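Local coordinates for protein 3'-5' exonuclease crn-4 (PDB 5DK5) that degrades RNA and DNA from their 3' ends as a dimeric, metal-dependent DEDDh-family exonuclease and takes part in apoptotic DNA degradation, at residues Y152-G163 against N172-Y180; Q14-L22 against M208-E216. All coordinates share one frame; numbering follows the deposited sequence.

How the interactions relate
From the N terminus, residues 14-22 lead into strand 20-28 of the central sheet. The chain then runs through most of the exonuclease fold before residues 208-216, between helix 191-207 and strand 216-219, return to pack on that N-terminal lead; interaction 2 thus closes a loop of some 185 residues. Interaction 1 falls wholly within this loop and is far more local, helix 151-161 returning through a ten-residue connection, 162-171, with no helix or strand, to meet helix 172-179. The two contacts adjoin: K153 NZ probably hydrogen-bonds to N215 O, and E158 and I154 of the first helix pack on A210 and N215. Helix 151-161 therefore touches both partners, 172-180 and 208-216.

Interaction 1 of 2, residues Y152-G163 against N172-Y180; sequences YKIFTNEMDRMG and NIGKMNEYY
Helices 152-161 and 172-179 run in roughly the same direction, their axes 36° apart and 10.9 Å from each other at closest approach. They form a helical pair of the RNase H-like exonuclease fold, joined by an irregular connection and packed through aromatic and methionine side chains. At the N-terminal end the amide of N172 lies flat on one face of the Y152 ring, the ring and amide planes nearly parallel, with ND2 3.3 Å from Y152 CG; the same ND2 donates to the backbone O of D121. This end lies near the magnesium site, the side chain of N172 about 9 Å from that of the metal ligand D194.

F155 fills the middle. M176 CG sits over its ring centre in a CH-pi contact, 3.6 Å from the centroid, while M176 SD stands obliquely to the same ring as a Met-aromatic partner. With CG anti to the backbone N (chi1 170°), F155 swings its ring across to present an edge to the face of Y179, a T-shaped pair with planes at 88°. Y180 CE2 adds an apolar contact 3.7 Å from F155 CE1. Farther along, M159 CG and the methyl CE of M162 pack against the Y179 ring. The phenol reaches beyond them to the turn after the first helix, where Y179 OH donates to G163 O at 3.1 Å.

Interaction 2 of 2, residues Q14-L22 against M208-E216; sequences QHCPFDTLL and MGAKVTVNE
The N-terminal lead into strand 20-28 is packed against the irregular linker that joins helix 191-207 to strand 216-219, a structural contact away from the metal sites. H15 and K211 meet at its solvent-exposed end. The lysine, bent at chi2 (145°), crosses the imidazole at about a right angle and brings K211 NZ to 3.4 Å from H15 CD2; K211 CD lies in the ring plane, at the edge. Any positive charge on the histidine would probably be disfavoured by the nearby ammonium group.

The next residues gather around the carbonyl of V212. C16 CA makes a CA-H...O contact with V212 O at 3.6 Å. C16 SG lies close to this oxygen as well, and the sulfur accepts a nearly straight hydrogen bond from F18 N (F18 N to C16 SG 3.5 Å, 162° at the hydrogen), which ties the turn through P17 to the cysteine. Alongside, the methyl T213 CG2 packs on the proline ring, 3.6 Å from P17 CG.

In the RNase H-like exonuclease fold, this linker passes from helix 191-207 back to the central sheet, to strand 216-219, and its inner side chains continue the hydrophobic core. L21 CD1 approaches V212 CG1 at 4.4 Å, and both residues also touch L202 of helix 191-207. F18 lies against A117 of the neighbouring strand. At the edge of the F18 ring, in its plane, lies C16 SG, while V214 CG2 approaches obliquely, 3.7 Å from F18 CZ.

Interaction 1 of 2, residues Y152-G163 against N172-Y180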
loop_
_atom_site.group_PDB
_atom_site.type_symbol
_atom_site.label_atom_id
_atom_site.label_comp_id
_atom_site.label_asym_id
_atom_site.label_seq_id
_atom_site.Cartn_x
_atom_site.Cartn_y
_atom_site.Cartn_z
ATOM N N TYR B 152 -29.070 -3.652 8.587
ATOM C CA TYR B 152 -29.571 -3.840 7.231
ATOM C C TYR B 152 -30.431 -5.092 7.148
ATOM O O TYR B 152 -31.362 -5.172 6.346
ATOM C CB TYR B 152 -28.419 -3.935 6.232
ATOM C CG TYR B 152 -28.880 -4.000 4.795
ATOM C CD1 TYR B 152 -29.271 -2.852 4.123
ATOM C CD2 TYR B 152 -28.928 -5.208 4.111
ATOM C CE1 TYR B 152 -29.697 -2.901 2.811
ATOM C CE2 TYR B 152 -29.352 -5.268 2.796
ATOM C CZ TYR B 152 -29.735 -4.111 2.152
ATOM O OH TYR B 152 -30.158 -4.163 0.844
ATOM N N LYS B 153 -30.104 -6.074 7.979
ATOM C CA LYS B 153 -30.874 -7.306 8.038
ATOM C C LYS B 153 -32.267 -7.038 8.601
ATOM O O LYS B 153 -33.252 -7.622 8.151
ATOM C CB LYS B 153 -30.149 -8.344 8.888
ATOM C CG LYS B 153 -30.860 -9.678 8.976
ATOM C CD LYS B 153 -30.069 -10.643 9.838
ATOM C CE LYS B 153 -30.797 -11.961 10.014
ATOM N NZ LYS B 153 -30.053 -12.853 10.932
ATOM N N ILE B 154 -32.342 -6.152 9.588
ATOM C CA ILE B 154 -33.623 -5.748 10.156
ATOM C C ILE B 154 -34.389 -4.926 9.129
ATOM O O ILE B 154 -35.606 -5.054 8.992
ATOM C CB ILE B 154 -33.440 -4.930 11.449
ATOM C CG1 ILE B 154 -32.603 -5.722 12.457
ATOM C CG2 ILE B 154 -34.801 -4.555 12.045
ATOM C CD1 ILE B 154 -32.279 -4.968 13.719
ATOM N N PHE B 155 -33.657 -4.084 8.408
ATOM C CA PHE B 155 -34.233 -3.259 7.356
ATOM C C PHE B 155 -34.877 -4.121 6.276
ATOM O O PHE B 155 -35.896 -3.746 5.699
ATOM C CB PHE B 155 -33.155 -2.360 6.752
ATOM C CG PHE B 155 -33.589 -1.639 5.512
ATOM C CD1 PHE B 155 -34.520 -0.616 5.578
ATOM C CD2 PHE B 155 -33.051 -1.971 4.280
ATOM C CE1 PHE B 155 -34.915 0.054 4.437
ATOM C CE2 PHE B 155 -33.441 -1.305 3.134
ATOM C CZ PHE B 155 -34.374 -0.290 3.214
ATOM N N THR B 156 -34.276 -5.277 6.008
ATOM C CA THR B 156 -34.837 -6.229 5.057
ATOM C C THR B 156 -36.199 -6.725 5.537
ATOM O O THR B 156 -37.157 -6.777 4.765
ATOM C CB THR B 156 -33.897 -7.434 4.845
ATOM O OG1 THR B 156 -32.702 -6.999 4.189
ATOM C CG2 THR B 156 -34.564 -8.515 3.995
ATOM N N ASN B 157 -36.276 -7.090 6.814
ATOM C CA ASN B 157 -37.522 -7.573 7.399
ATOM C C ASN B 157 -38.582 -6.479 7.445
ATOM O O ASN B 157 -39.760 -6.734 7.197
ATOM C CB ASN B 157 -37.277 -8.117 8.808
ATOM C CG ASN B 157 -36.327 -9.299 8.822
ATOM O OD1 ASN B 157 -36.147 -9.978 7.810
ATOM N ND2 ASN B 157 -35.718 -9.556 9.974
ATOM N N GLU B 158 -38.157 -5.261 7.765
ATOM C CA GLU B 158 -39.063 -4.120 7.814
ATOM C C GLU B 158 -39.627 -3.799 6.435
ATOM O O GLU B 158 -40.726 -3.256 6.316
ATOM C CB GLU B 158 -38.345 -2.892 8.377
ATOM C CG GLU B 158 -38.199 -2.893 9.888
ATOM C CD GLU B 158 -39.534 -2.808 10.601
ATOM O OE1 GLU B 158 -40.164 -1.731 10.558
ATOM O OE2 GLU B 158 -39.956 -3.820 11.202
ATOM N N MET B 159 -38.871 -4.138 5.396
ATOM C CA MET B 159 -39.254 -3.803 4.031
ATOM C C MET B 159 -40.413 -4.676 3.550
ATOM O O MET B 159 -41.331 -4.188 2.893
ATOM C CB MET B 159 -38.053 -3.952 3.097
ATOM C CG MET B 159 -38.132 -3.096 1.845
ATOM S SD MET B 159 -36.497 -2.708 1.190
ATOM C CE MET B 159 -36.923 -1.675 -0.209
ATOM N N ASP B 160 -40.369 -5.963 3.881
ATOM C CA ASP B 160 -41.465 -6.869 3.553
ATOM C C ASP B 160 -42.710 -6.485 4.344
ATOM O O ASP B 160 -43.834 -6.594 3.854
ATOM C CB ASP B 160 -41.080 -8.319 3.855
ATOM C CG ASP B 160 -39.858 -8.773 3.078
ATOM O OD1 ASP B 160 -39.509 -8.115 2.075
ATOM O OD2 ASP B 160 -39.249 -9.791 3.470
ATOM N N ARG B 161 -42.486 -6.030 5.570
ATOM C CA ARG B 161 -43.562 -5.681 6.491
ATOM C C ARG B 161 -44.323 -4.428 6.051
ATOM O O ARG B 161 -45.553 -4.395 6.110
ATOM C CB ARG B 161 -42.979 -5.500 7.896
ATOM C CG ARG B 161 -43.819 -4.690 8.872
ATOM C CD ARG B 161 -43.108 -4.604 10.212
ATOM N NE ARG B 161 -43.787 -3.723 11.160
ATOM C CZ ARG B 161 -43.551 -2.420 11.295
ATOM N NH1 ARG B 161 -42.648 -1.808 10.538
ATOM N NH2 ARG B 161 -44.229 -1.720 12.193
ATOM N N MET B 162 -43.593 -3.408 5.603
ATOM C CA MET B 162 -44.197 -2.136 5.200
ATOM C C MET B 162 -44.291 -1.990 3.684
ATOM O O MET B 162 -44.532 -0.894 3.177
ATOM C CB MET B 162 -43.396 -0.963 5.762
ATOM C CG MET B 162 -43.296 -0.939 7.272
ATOM S SD MET B 162 -43.060 0.732 7.907
ATOM C CE MET B 162 -41.798 1.364 6.797
ATOM N N GLY B 163 -44.093 -3.091 2.966
ATOM C CA GLY B 163 -44.187 -3.081 1.517
ATOM C C GLY B 163 -42.871 -2.680 0.867
ATOM O O GLY B 163 -42.227 -1.738 1.327
ATOM N N ASN B 172 -25.878 0.073 1.515
ATOM C CA ASN B 172 -26.809 -0.247 2.589
ATOM C C ASN B 172 -27.353 1.011 3.255
ATOM O O ASN B 172 -28.563 1.165 3.405
ATOM C CB ASN B 172 -26.130 -1.139 3.631
ATOM C CG ASN B 172 -26.005 -2.579 3.172
ATOM O OD1 ASN B 172 -26.154 -2.880 1.988
ATOM N ND2 ASN B 172 -25.732 -3.477 4.111
ATOM N N ILE B 173 -26.456 1.908 3.648
ATOM C CA ILE B 173 -26.857 3.173 4.254
ATOM C C ILE B 173 -27.647 4.012 3.257
ATOM O O ILE B 173 -28.635 4.653 3.616
ATOM C CB ILE B 173 -25.638 3.978 4.751
ATOM C CG1 ILE B 173 -24.968 3.249 5.918
ATOM C CG2 ILE B 173 -26.057 5.388 5.188
ATOM C CD1 ILE B 173 -23.625 3.828 6.326
ATOM N N GLY B 174 -27.202 4.006 2.004
ATOM C CA GLY B 174 -27.865 4.758 0.954
ATOM C C GLY B 174 -29.281 4.278 0.701
ATOM O O GLY B 174 -30.189 5.084 0.500
ATOM N N LYS B 175 -29.469 2.962 0.704
ATOM C CA LYS B 175 -30.788 2.372 0.501
ATOM C C LYS B 175 -31.724 2.702 1.656
ATOM O O LYS B 175 -32.875 3.084 1.446
ATOM C CB LYS B 175 -30.679 0.855 0.340
ATOM C CG LYS B 175 -30.211 0.411 -1.034
ATOM C CD LYS B 175 -30.009 -1.094 -1.090
ATOM C CE LYS B 175 -29.525 -1.538 -2.459
ATOM N NZ LYS B 175 -29.329 -3.011 -2.527
ATOM N N MET B 176 -31.221 2.550 2.876
ATOM C CA MET B 176 -32.018 2.795 4.070
ATOM C C MET B 176 -32.429 4.261 4.174
ATOM O O MET B 176 -33.557 4.566 4.558
ATOM C CB MET B 176 -31.244 2.367 5.318
ATOM C CG MET B 176 -31.099 0.860 5.444
ATOM S SD MET B 176 -30.320 0.316 6.977
ATOM C CE MET B 176 -28.644 0.897 6.740
ATOM N N ASN B 177 -31.524 5.168 3.826
ATOM C CA ASN B 177 -31.842 6.591 3.836
ATOM C C ASN B 177 -32.876 6.945 2.771
ATOM O O ASN B 177 -33.710 7.828 2.973
ATOM C CB ASN B 177 -30.579 7.432 3.627
ATOM C CG ASN B 177 -29.857 7.752 4.928
ATOM O OD1 ASN B 177 -30.443 7.715 6.009
ATOM N ND2 ASN B 177 -28.576 8.085 4.821
ATOM N N GLU B 178 -32.818 6.257 1.635
ATOM C CA GLU B 178 -33.751 6.511 0.544
ATOM C C GLU B 178 -35.136 5.959 0.871
ATOM O O GLU B 178 -36.151 6.531 0.475
ATOM C CB GLU B 178 -33.235 5.897 -0.758
ATOM C CG GLU B 178 -34.079 6.235 -1.982
ATOM C CD GLU B 178 -33.500 5.667 -3.264
ATOM O OE1 GLU B 178 -32.497 4.926 -3.189
ATOM O OE2 GLU B 178 -34.047 5.963 -4.348
ATOM N N TYR B 179 -35.169 4.846 1.596
ATOM C CA TYR B 179 -36.428 4.194 1.941
ATOM C C TYR B 179 -37.255 5.052 2.893
ATOM O O TYR B 179 -38.453 5.246 2.686
ATOM C CB TYR B 179 -36.164 2.825 2.569
ATOM C CG TYR B 179 -37.418 2.033 2.860
ATOM C CD1 TYR B 179 -37.958 1.179 1.909
ATOM C CD2 TYR B 179 -38.059 2.136 4.088
ATOM C CE1 TYR B 179 -39.104 0.451 2.172
ATOM C CE2 TYR B 179 -39.205 1.412 4.359
ATOM C CZ TYR B 179 -39.722 0.571 3.397
ATOM O OH TYR B 179 -40.862 -0.151 3.661
ATOM N N TYR B 180 -36.605 5.560 3.936
ATOM C CA TYR B 180 -37.272 6.388 4.936
ATOM C C TYR B 180 -37.195 7.869 4.575
ATOM O O TYR B 180 -37.598 8.728 5.361
ATOM C CB TYR B 180 -36.657 6.147 6.317
ATOM C CG TYR B 180 -36.835 4.731 6.820
ATOM C CD1 TYR B 180 -37.978 4.357 7.511
ATOM C CD2 TYR B 180 -35.861 3.767 6.599
ATOM C CE1 TYR B 180 -38.146 3.063 7.970
ATOM C CE2 TYR B 180 -36.019 2.473 7.053
ATOM C CZ TYR B 180 -37.162 2.125 7.737
ATOM O OH TYR B 180 -37.323 0.836 8.189
#

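Interaction 2 of 2, residues Q14-L22 against M208-E216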
loop_
_atom_site.group_PDB
_atom_site.type_symbol
_atom_site.label_atom_id
_atom_site.label_comp_id
_atom_site.label_asym_id
_atom_site.label_seq_id
_atom_site.Cartn_x
_atom_site.Cartn_y
_atom_site.Cartn_z
ATOM N N GLN B 14 -37.710 0.095 24.178
ATOM C CA GLN B 14 -39.102 -0.304 24.013
ATOM C C GLN B 14 -39.194 -1.743 23.504
ATOM O O GLN B 14 -39.502 -2.663 24.262
ATOM C CB GLN B 14 -39.817 0.652 23.058
ATOM C CG GLN B 14 -41.303 0.373 22.897
ATOM C CD GLN B 14 -41.967 1.310 21.907
ATOM O OE1 GLN B 14 -42.759 0.884 21.067
ATOM N NE2 GLN B 14 -41.651 2.597 22.007
ATOM N N HIS B 15 -38.921 -1.928 22.215
ATOM C CA HIS B 15 -38.895 -3.255 21.608
ATOM C C HIS B 15 -37.467 -3.804 21.594
ATOM O O HIS B 15 -37.186 -4.812 20.940
ATOM C CB HIS B 15 -39.462 -3.202 20.185
ATOM C CG HIS B 15 -40.956 -3.203 20.128
ATOM N ND1 HIS B 15 -41.719 -2.163 20.610
ATOM C CD2 HIS B 15 -41.836 -4.117 19.646
ATOM C CE1 HIS B 15 -42.999 -2.431 20.429
ATOM N NE2 HIS B 15 -43.094 -3.614 19.844
ATOM N N CYS B 16 -36.574 -3.138 22.322
ATOM C CA CYS B 16 -35.160 -3.505 22.349
ATOM C C CYS B 16 -34.726 -3.875 23.769
ATOM O O CYS B 16 -34.997 -3.131 24.709
ATOM C CB CYS B 16 -34.304 -2.358 21.817
ATOM S SG CYS B 16 -32.525 -2.693 21.823
ATOM N N PRO B 17 -34.042 -5.023 23.930
ATOM C CA PRO B 17 -33.674 -5.471 25.278
ATOM C C PRO B 17 -32.443 -4.767 25.853
ATOM O O PRO B 17 -32.055 -5.060 26.984
ATOM C CB PRO B 17 -33.397 -6.958 25.075
ATOM C CG PRO B 17 -32.856 -7.036 23.696
ATOM C CD PRO B 17 -33.588 -5.978 22.900
ATOM N N PHE B 18 -31.840 -3.864 25.085
ATOM C CA PHE B 18 -30.666 -3.117 25.531
ATOM C C PHE B 18 -31.038 -1.671 25.843
ATOM O O PHE B 18 -31.815 -1.055 25.117
ATOM C CB PHE B 18 -29.565 -3.154 24.467
ATOM C CG PHE B 18 -29.124 -4.542 24.100
ATOM C CD1 PHE B 18 -28.142 -5.186 24.830
ATOM C CD2 PHE B 18 -29.691 -5.201 23.022
ATOM C CE1 PHE B 18 -27.734 -6.463 24.496
ATOM C CE2 PHE B 18 -29.287 -6.478 22.682
ATOM C CZ PHE B 18 -28.307 -7.109 23.420
ATOM N N ASP B 19 -30.484 -1.137 26.928
ATOM C CA ASP B 19 -30.690 0.266 27.276
ATOM C C ASP B 19 -29.742 1.174 26.492
ATOM O O ASP B 19 -29.973 2.379 26.385
ATOM C CB ASP B 19 -30.497 0.480 28.779
ATOM C CG ASP B 19 -31.757 0.193 29.575
ATOM O OD1 ASP B 19 -32.546 -0.683 29.159
ATOM O OD2 ASP B 19 -31.962 0.848 30.620
ATOM N N THR B 20 -28.680 0.587 25.946
ATOM C CA THR B 20 -27.685 1.335 25.184
ATOM C C THR B 20 -27.289 0.590 23.913
ATOM O O THR B 20 -27.026 -0.612 23.942
ATOM C CB THR B 20 -26.416 1.599 26.018
ATOM O OG1 THR B 20 -26.772 2.241 27.248
ATOM C CG2 THR B 20 -25.436 2.484 25.253
ATOM N N LEU B 21 -27.254 1.320 22.802
ATOM C CA LEU B 21 -26.783 0.787 21.529
ATOM C C LEU B 21 -25.648 1.648 20.983
ATOM O O LEU B 21 -25.794 2.860 20.821
ATOM C CB LEU B 21 -27.924 0.715 20.515
ATOM C CG LEU B 21 -29.070 -0.245 20.845
ATOM C CD1 LEU B 21 -30.173 -0.116 19.810
ATOM C CD2 LEU B 21 -28.573 -1.683 20.922
ATOM N N LEU B 22 -24.519 1.008 20.699
ATOM C CA LEU B 22 -23.345 1.699 20.184
ATOM C C LEU B 22 -23.220 1.476 18.685
ATOM O O LEU B 22 -22.904 0.378 18.240
ATOM C CB LEU B 22 -22.080 1.212 20.892
ATOM C CG LEU B 22 -22.062 1.345 22.417
ATOM C CD1 LEU B 22 -20.761 0.792 22.978
ATOM C CD2 LEU B 22 -22.259 2.794 22.847
ATOM N N MET B 208 -40.739 3.975 13.476
ATOM C CA MET B 208 -41.665 3.401 12.505
ATOM C C MET B 208 -42.165 2.038 12.984
ATOM O O MET B 208 -42.983 1.400 12.319
ATOM C CB MET B 208 -40.999 3.264 11.132
ATOM C CG MET B 208 -40.754 4.586 10.414
ATOM S SD MET B 208 -42.277 5.397 9.885
ATOM C CE MET B 208 -41.624 6.692 8.831
ATOM N N GLY B 209 -41.662 1.595 14.135
ATOM C CA GLY B 209 -42.146 0.384 14.778
ATOM C C GLY B 209 -41.274 -0.840 14.558
ATOM O O GLY B 209 -41.730 -1.971 14.738
ATOM N N ALA B 210 -40.019 -0.626 14.177
ATOM C CA ALA B 210 -39.096 -1.736 13.961
ATOM C C ALA B 210 -38.648 -2.339 15.289
ATOM O O ALA B 210 -38.530 -1.635 16.292
ATOM C CB ALA B 210 -37.891 -1.278 13.155
ATOM N N LYS B 211 -38.406 -3.646 15.283
ATOM C CA LYS B 211 -37.951 -4.366 16.469
ATOM C C LYS B 211 -36.464 -4.697 16.352
ATOM O O LYS B 211 -36.074 -5.609 15.621
ATOM C CB LYS B 211 -38.772 -5.642 16.661
ATOM C CG LYS B 211 -38.608 -6.289 18.028
ATOM C CD LYS B 211 -39.910 -6.930 18.501
ATOM C CE LYS B 211 -39.988 -7.010 20.019
ATOM N NZ LYS B 211 -41.356 -7.389 20.481
ATOM N N VAL B 212 -35.643 -3.951 17.084
ATOM C CA VAL B 212 -34.193 -4.040 16.961
ATOM C C VAL B 212 -33.577 -4.895 18.066
ATOM O O VAL B 212 -33.776 -4.635 19.253
ATOM C CB VAL B 212 -33.555 -2.634 16.984
ATOM C CG1 VAL B 212 -32.050 -2.716 16.783
ATOM C CG2 VAL B 212 -34.188 -1.754 15.913
ATOM N N THR B 213 -32.834 -5.921 17.659
ATOM C CA THR B 213 -32.166 -6.828 18.587
ATOM C C THR B 213 -30.957 -7.468 17.911
ATOM O O THR B 213 -30.807 -7.383 16.693
ATOM C CB THR B 213 -33.109 -7.948 19.074
ATOM O OG1 THR B 213 -34.436 -7.434 19.236
ATOM C CG2 THR B 213 -32.629 -8.531 20.396
ATOM N N VAL B 214 -30.096 -8.101 18.703
ATOM C CA VAL B 214 -29.017 -8.928 18.169
ATOM C C VAL B 214 -29.590 -9.981 17.221
ATOM O O VAL B 214 -30.408 -10.807 17.627
ATOM C CB VAL B 214 -28.223 -9.621 19.303
ATOM C CG1 VAL B 214 -27.278 -10.690 18.750
ATOM C CG2 VAL B 214 -27.450 -8.590 20.122
ATOM N N ASN B 215 -29.160 -9.941 15.962
ATOM C CA ASN B 215 -29.643 -10.873 14.945
ATOM C C ASN B 215 -28.516 -11.667 14.284
ATOM O O ASN B 215 -28.769 -12.527 13.439
ATOM C CB ASN B 215 -30.441 -10.120 13.878
ATOM C CG ASN B 215 -29.680 -8.944 13.296
ATOM O OD1 ASN B 215 -28.498 -8.750 13.576
ATOM N ND2 ASN B 215 -30.360 -8.155 12.474
ATOM N N GLU B 216 -27.277 -11.376 14.670
ATOM C CA GLU B 216 -26.121 -12.107 14.158
ATOM C C GLU B 216 -25.135 -12.431 15.274
ATOM O O GLU B 216 -24.869 -11.603 16.148
ATOM C CB GLU B 216 -25.422 -11.308 13.054
ATOM C CG GLU B 216 -26.207 -11.254 11.749
ATOM C CD GLU B 216 -25.389 -10.725 10.583
ATOM O OE1 GLU B 216 -24.212 -10.362 10.789
ATOM O OE2 GLU B 216 -25.925 -10.674 9.456
#